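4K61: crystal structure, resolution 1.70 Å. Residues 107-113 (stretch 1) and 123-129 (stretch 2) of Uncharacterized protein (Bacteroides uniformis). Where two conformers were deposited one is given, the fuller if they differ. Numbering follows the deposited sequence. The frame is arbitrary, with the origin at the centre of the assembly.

Stretch 1 (107-113) LQTKYQI
Stretch 2 (123-129) RARNVTY

Strands 110-113 and 123-126 run antiparallel (164° between their directions, axes 4.7 Å apart), with extended backbones near phi/psi -120/135 in the first strand. Gln112 and Arg125 form the hydrogen-bonded pair (CA-CA 5.3 Å), satisfying each other's backbone: Gln112 N to Arg125 O and Arg125 N to Gln112 O are both 2.9 Å. Tyr111-Asn126 and Ile113-Ala124 are non-hydrogen-bonded pairs (CA-CA 4.5 and 4.3 Å).

Beyond Asn126 the ladder changes character. Val127 N (phi/psi -110/13) donates to Lys110 O at 2.8 Å, but Lys110 N finds a side chain, Thr128 OG1, at 2.9 Å. That hydroxyl (chi1 m) in turn donates to Asn126 OD1 at 2.7 Å, and Thr128 N reaches the same OD1 at 3.0 Å; Asn126, with chi1 t, thus braces the turn.

Gln112 (t, t, chi3 77°) and Arg125 (m, t, m, chi4 164°) share a face. Arg125 NH2 donates to Gln112 OE1 at 3.0 Å, in the guanidinium plane, and water 2 donates to Gln112 O and OE1 while accepting from Arg125 NE. Gln112 is buried, yet its NE2 is bonded elsewhere in the structure. Val127 CG1 packs 3.8 Å from Gln112 CB. On the other face, Tyr111 (m, chi2 -77°) lays CD1 3.7 Å from Asn126 CA; water 1 links Tyr111 OH to Asn126 ND2. Small Ala124 meets buried Ile113, CB to CG1 4.3 Å.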

ATOM      1  N   LEU A 107      12.065 -17.888  -8.851  1.00 84.66           N
ATOM      2  CA  LEU A 107      10.828 -18.317  -8.247  1.00 72.10           C
ATOM      3  C   LEU A 107      10.467 -17.884  -6.807  1.00 51.10           C
ATOM      4  O   LEU A 107       9.534 -17.113  -6.662  1.00 53.13           O
ATOM      5  CB  LEU A 107      10.684 -19.829  -8.433  1.00 79.21           C
ATOM      6  CG  LEU A 107      10.325 -20.311  -9.847  1.00 76.87           C
ATOM      7  CD1 LEU A 107       9.796 -19.221 -10.788  1.00 62.73           C
ATOM      8  CD2 LEU A 107      11.491 -21.071 -10.472  1.00 77.70           C
ATOM      9  N   GLN A 108      11.113 -18.392  -5.756  1.00 47.29           N
ATOM     10  CA  GLN A 108      10.638 -18.131  -4.388  0.50 45.72           C
ATOM     11  C   GLN A 108      10.852 -16.648  -4.028  1.00 39.46           C
ATOM     12  O   GLN A 108      10.007 -16.019  -3.406  1.00 36.42           O
ATOM     13  CB  GLN A 108      11.348 -19.020  -3.333  0.50 48.83           C
ATOM     14  CG  GLN A 108      11.738 -20.431  -3.738  0.50 54.09           C
ATOM     15  CD  GLN A 108      13.221 -20.597  -3.897  0.50 53.63           C
ATOM     16  OE1 GLN A 108      13.999 -20.080  -3.099  0.50 61.23           O
ATOM     17  NE2 GLN A 108      13.626 -21.313  -4.929  0.50 55.44           N
ATOM     18  N   THR A 109      11.983 -16.120  -4.453  1.00 37.95           N
ATOM     19  CA  THR A 109      12.453 -14.817  -3.969  1.00 33.90           C
ATOM     20  C   THR A 109      11.569 -13.620  -4.343  1.00 35.48           C
ATOM     21  O   THR A 109      11.294 -13.397  -5.519  1.00 34.90           O
ATOM     22  CB  THR A 109      13.884 -14.561  -4.451  1.00 35.06           C
ATOM     23  OG1 THR A 109      14.692 -15.692  -4.130  1.00 36.57           O
ATOM     24  CG2 THR A 109      14.479 -13.353  -3.772  1.00 33.28           C
ATOM     25  N   LYS A 110      11.160 -12.839  -3.336  1.00 30.55           N
ATOM     26  CA  LYS A 110      10.386 -11.622  -3.561  1.00 27.82           C
ATOM     27  C   LYS A 110      11.089 -10.413  -2.925  1.00 24.94           C
ATOM     28  O   LYS A 110      11.614 -10.531  -1.814  1.00 24.01           O
ATOM     29  CB  LYS A 110       8.989 -11.783  -3.006  1.00 29.60           C
ATOM     30  CG  LYS A 110       8.166 -12.840  -3.766  1.00 34.17           C
ATOM     31  CD  LYS A 110       6.839 -13.128  -3.102  1.00 40.11           C
ATOM     32  CE  LYS A 110       5.792 -13.776  -3.999  1.00 42.86           C
ATOM     33  NZ  LYS A 110       6.384 -14.689  -5.006  1.00 43.09           N
ATOM     34  N   TYR A 111      11.104  -9.301  -3.647  1.00 22.91           N
ATOM     35  CA  TYR A 111      11.641  -8.034  -3.135  1.00 20.50           C
ATOM     36  C   TYR A 111      10.573  -6.968  -3.155  1.00 19.62           C
ATOM     37  O   TYR A 111       9.705  -6.944  -4.058  1.00 19.09           O
ATOM     38  CB  TYR A 111      12.834  -7.529  -3.958  1.00 20.90           C
ATOM     39  CG  TYR A 111      14.020  -8.446  -3.950  1.00 23.31           C
ATOM     40  CD1 TYR A 111      14.865  -8.511  -2.839  1.00 25.74           C
ATOM     41  CD2 TYR A 111      14.302  -9.260  -5.028  1.00 25.42           C
ATOM     42  CE1 TYR A 111      15.952  -9.381  -2.797  1.00 27.67           C
ATOM     43  CE2 TYR A 111      15.402 -10.119  -5.008  1.00 29.16           C
ATOM     44  CZ  TYR A 111      16.219 -10.172  -3.890  1.00 28.84           C
ATOM     45  OH  TYR A 111      17.291 -11.023  -3.872  1.00 34.48           O
ATOM     46  N   GLN A 112      10.605  -6.112  -2.149  1.00 18.15           N
ATOM     47  CA  GLN A 112       9.787  -4.930  -2.117  1.00 17.68           C
ATOM     48  C   GLN A 112      10.687  -3.704  -2.192  1.00 16.52           C
ATOM     49  O   GLN A 112      11.599  -3.533  -1.349  1.00 17.57           O
ATOM     50  CB  GLN A 112       8.963  -4.881  -0.864  1.00 20.13           C
ATOM     51  CG  GLN A 112       8.100  -3.625  -0.741  1.00 20.84           C
ATOM     52  CD  GLN A 112       7.537  -3.503   0.667  1.00 24.01           C
ATOM     53  OE1 GLN A 112       8.242  -3.104   1.618  1.00 27.58           O
ATOM     54  NE2 GLN A 112       6.273  -3.834   0.801  1.00 24.42           N
ATOM     55  N   ILE A 113      10.409  -2.841  -3.152  1.00 17.12           N
ATOM     56  CA  ILE A 113      11.210  -1.632  -3.367  1.00 16.32           C
ATOM     57  C   ILE A 113      10.309  -0.411  -3.189  1.00 16.17           C
ATOM     58  O   ILE A 113       9.224  -0.323  -3.799  1.00 16.67           O
ATOM     59  CB  ILE A 113      11.822  -1.641  -4.800  1.00 18.20           C
ATOM     60  CG1 ILE A 113      12.534  -2.971  -5.116  1.00 20.45           C
ATOM     61  CG2 ILE A 113      12.806  -0.494  -4.961  1.00 18.93           C
ATOM     62  CD1 ILE A 113      11.720  -3.919  -5.965  1.00 22.53           C
ATOM     63  N   ARG A 123      14.270   2.431   0.022  1.00 19.66           N
ATOM     64  CA  ARG A 123      14.460   1.178   0.748  0.70 19.14           C
ATOM     65  C   ARG A 123      14.145   0.014  -0.196  1.00 18.31           C
ATOM     66  O   ARG A 123      13.305   0.128  -1.108  1.00 18.63           O
ATOM     67  CB  ARG A 123      13.522   1.136   1.946  0.70 20.09           C
ATOM     68  CG  ARG A 123      13.875   0.112   3.007  0.70 21.68           C
ATOM     69  CD  ARG A 123      12.901   0.225   4.157  0.70 23.94           C
ATOM     70  NE  ARG A 123      13.416  -0.335   5.382  0.70 24.67           N
ATOM     71  CZ  ARG A 123      12.755  -0.376   6.534  0.70 26.74           C
ATOM     72  NH1 ARG A 123      11.505   0.102   6.611  0.70 28.85           N
ATOM     73  NH2 ARG A 123      13.336  -0.904   7.607  0.70 29.94           N
ATOM     74  N   ALA A 124      14.841  -1.086   0.010  1.00 18.41           N
ATOM     75  CA  ALA A 124      14.497  -2.347  -0.671  1.00 18.95           C
ATOM     76  C   ALA A 124      14.719  -3.460   0.324  1.00 19.26           C
ATOM     77  O   ALA A 124      15.701  -3.447   1.093  1.00 20.90           O
ATOM     78  CB  ALA A 124      15.344  -2.549  -1.915  1.00 19.66           C
ATOM     79  N   ARG A 125      13.837  -4.452   0.304  1.00 18.95           N
ATOM     80  CA  ARG A 125      13.909  -5.559   1.222  1.00 19.88           C
ATOM     81  C   ARG A 125      13.542  -6.871   0.555  1.00 19.66           C
ATOM     82  O   ARG A 125      12.675  -6.894  -0.329  1.00 19.80           O
ATOM     83  CB  ARG A 125      12.959  -5.334   2.370  1.00 23.21           C
ATOM     84  CG  ARG A 125      13.467  -4.241   3.315  1.00 25.98           C
ATOM     85  CD  ARG A 125      12.570  -4.095   4.534  1.00 29.63           C
ATOM     86  NE  ARG A 125      11.190  -3.905   4.120  1.00 30.41           N
ATOM     87  CZ  ARG A 125      10.149  -4.056   4.927  1.00 33.65           C
ATOM     88  NH1 ARG A 125      10.342  -4.353   6.210  1.00 33.10           N
ATOM     89  NH2 ARG A 125       8.913  -3.882   4.456  1.00 32.85           N
ATOM     90  N   ASN A 126      14.209  -7.920   1.004  1.00 21.07           N
ATOM     91  CA  ASN A 126      13.798  -9.274   0.656  1.00 21.80           C
ATOM     92  C   ASN A 126      12.601  -9.589   1.528  1.00 23.19           C
ATOM     93  O   ASN A 126      12.723  -9.746   2.755  1.00 24.84           O
ATOM     94  CB  ASN A 126      14.942 -10.237   0.884  1.00 23.67           C
ATOM     95  CG  ASN A 126      14.599 -11.647   0.483  1.00 25.27           C
ATOM     96  OD1 ASN A 126      13.459 -12.080   0.645  1.00 25.97           O
ATOM     97  ND2 ASN A 126      15.608 -12.392   0.032  1.00 25.80           N
ATOM     98  N   VAL A 127      11.446  -9.733   0.914  1.00 23.02           N
ATOM     99  CA  VAL A 127      10.210  -9.971   1.658  1.00 25.54           C
ATOM    100  C   VAL A 127       9.663 -11.385   1.475  1.00 27.71           C
ATOM    101  O   VAL A 127       8.504 -11.630   1.808  1.00 28.94           O
ATOM    102  CB  VAL A 127       9.106  -8.933   1.324  1.00 24.44           C
ATOM    103  CG1 VAL A 127       9.534  -7.552   1.789  1.00 24.42           C
ATOM    104  CG2 VAL A 127       8.726  -8.905  -0.165  1.00 25.36           C
ATOM    105  N   THR A 128      10.469 -12.271   0.911  1.00 29.53           N
ATOM    106  CA  THR A 128      10.091 -13.666   0.665  1.00 33.65           C
ATOM    107  C   THR A 128       9.398 -14.294   1.865  1.00 39.25           C
ATOM    108  O   THR A 128       8.401 -15.007   1.713  1.00 42.66           O
ATOM    109  CB  THR A 128      11.312 -14.504   0.314  1.00 32.99           C
ATOM    110  OG1 THR A 128      12.013 -13.895  -0.768  1.00 32.35           O
ATOM    111  CG2 THR A 128      10.922 -15.929  -0.074  1.00 36.07           C
ATOM    112  N   TYR A 129       9.927 -14.039   3.057  1.00 38.59           N
ATOM    113  CA  TYR A 129       9.424 -14.689   4.260  1.00 42.79           C
ATOM    114  C   TYR A 129       8.733 -13.694   5.196  1.00 43.91           C
ATOM    115  O   TYR A 129       8.637 -13.916   6.408  1.00 48.02           O
ATOM    116  CB  TYR A 129      10.580 -15.439   4.919  1.00 41.48           C
ATOM    117  CG  TYR A 129      11.235 -16.409   3.964  1.00 41.21           C
ATOM    118  CD1 TYR A 129      10.554 -17.540   3.541  1.00 46.09           C
ATOM    119  CD2 TYR A 129      12.492 -16.157   3.421  1.00 41.16           C
ATOM    120  CE1 TYR A 129      11.133 -18.439   2.655  1.00 47.77           C
ATOM    121  CE2 TYR A 129      13.075 -17.041   2.520  1.00 43.12           C
ATOM    122  CZ  TYR A 129      12.378 -18.188   2.150  1.00 46.06           C
ATOM    123  OH  TYR A 129      12.937 -19.099   1.282  1.00 49.91           O
TER
HETATM  124  O   HOH W   1      18.314 -11.032  -0.832  1.00 46.43           O
HETATM  125  O   HOH W   2      11.068  -2.351   1.352  1.00 25.44           O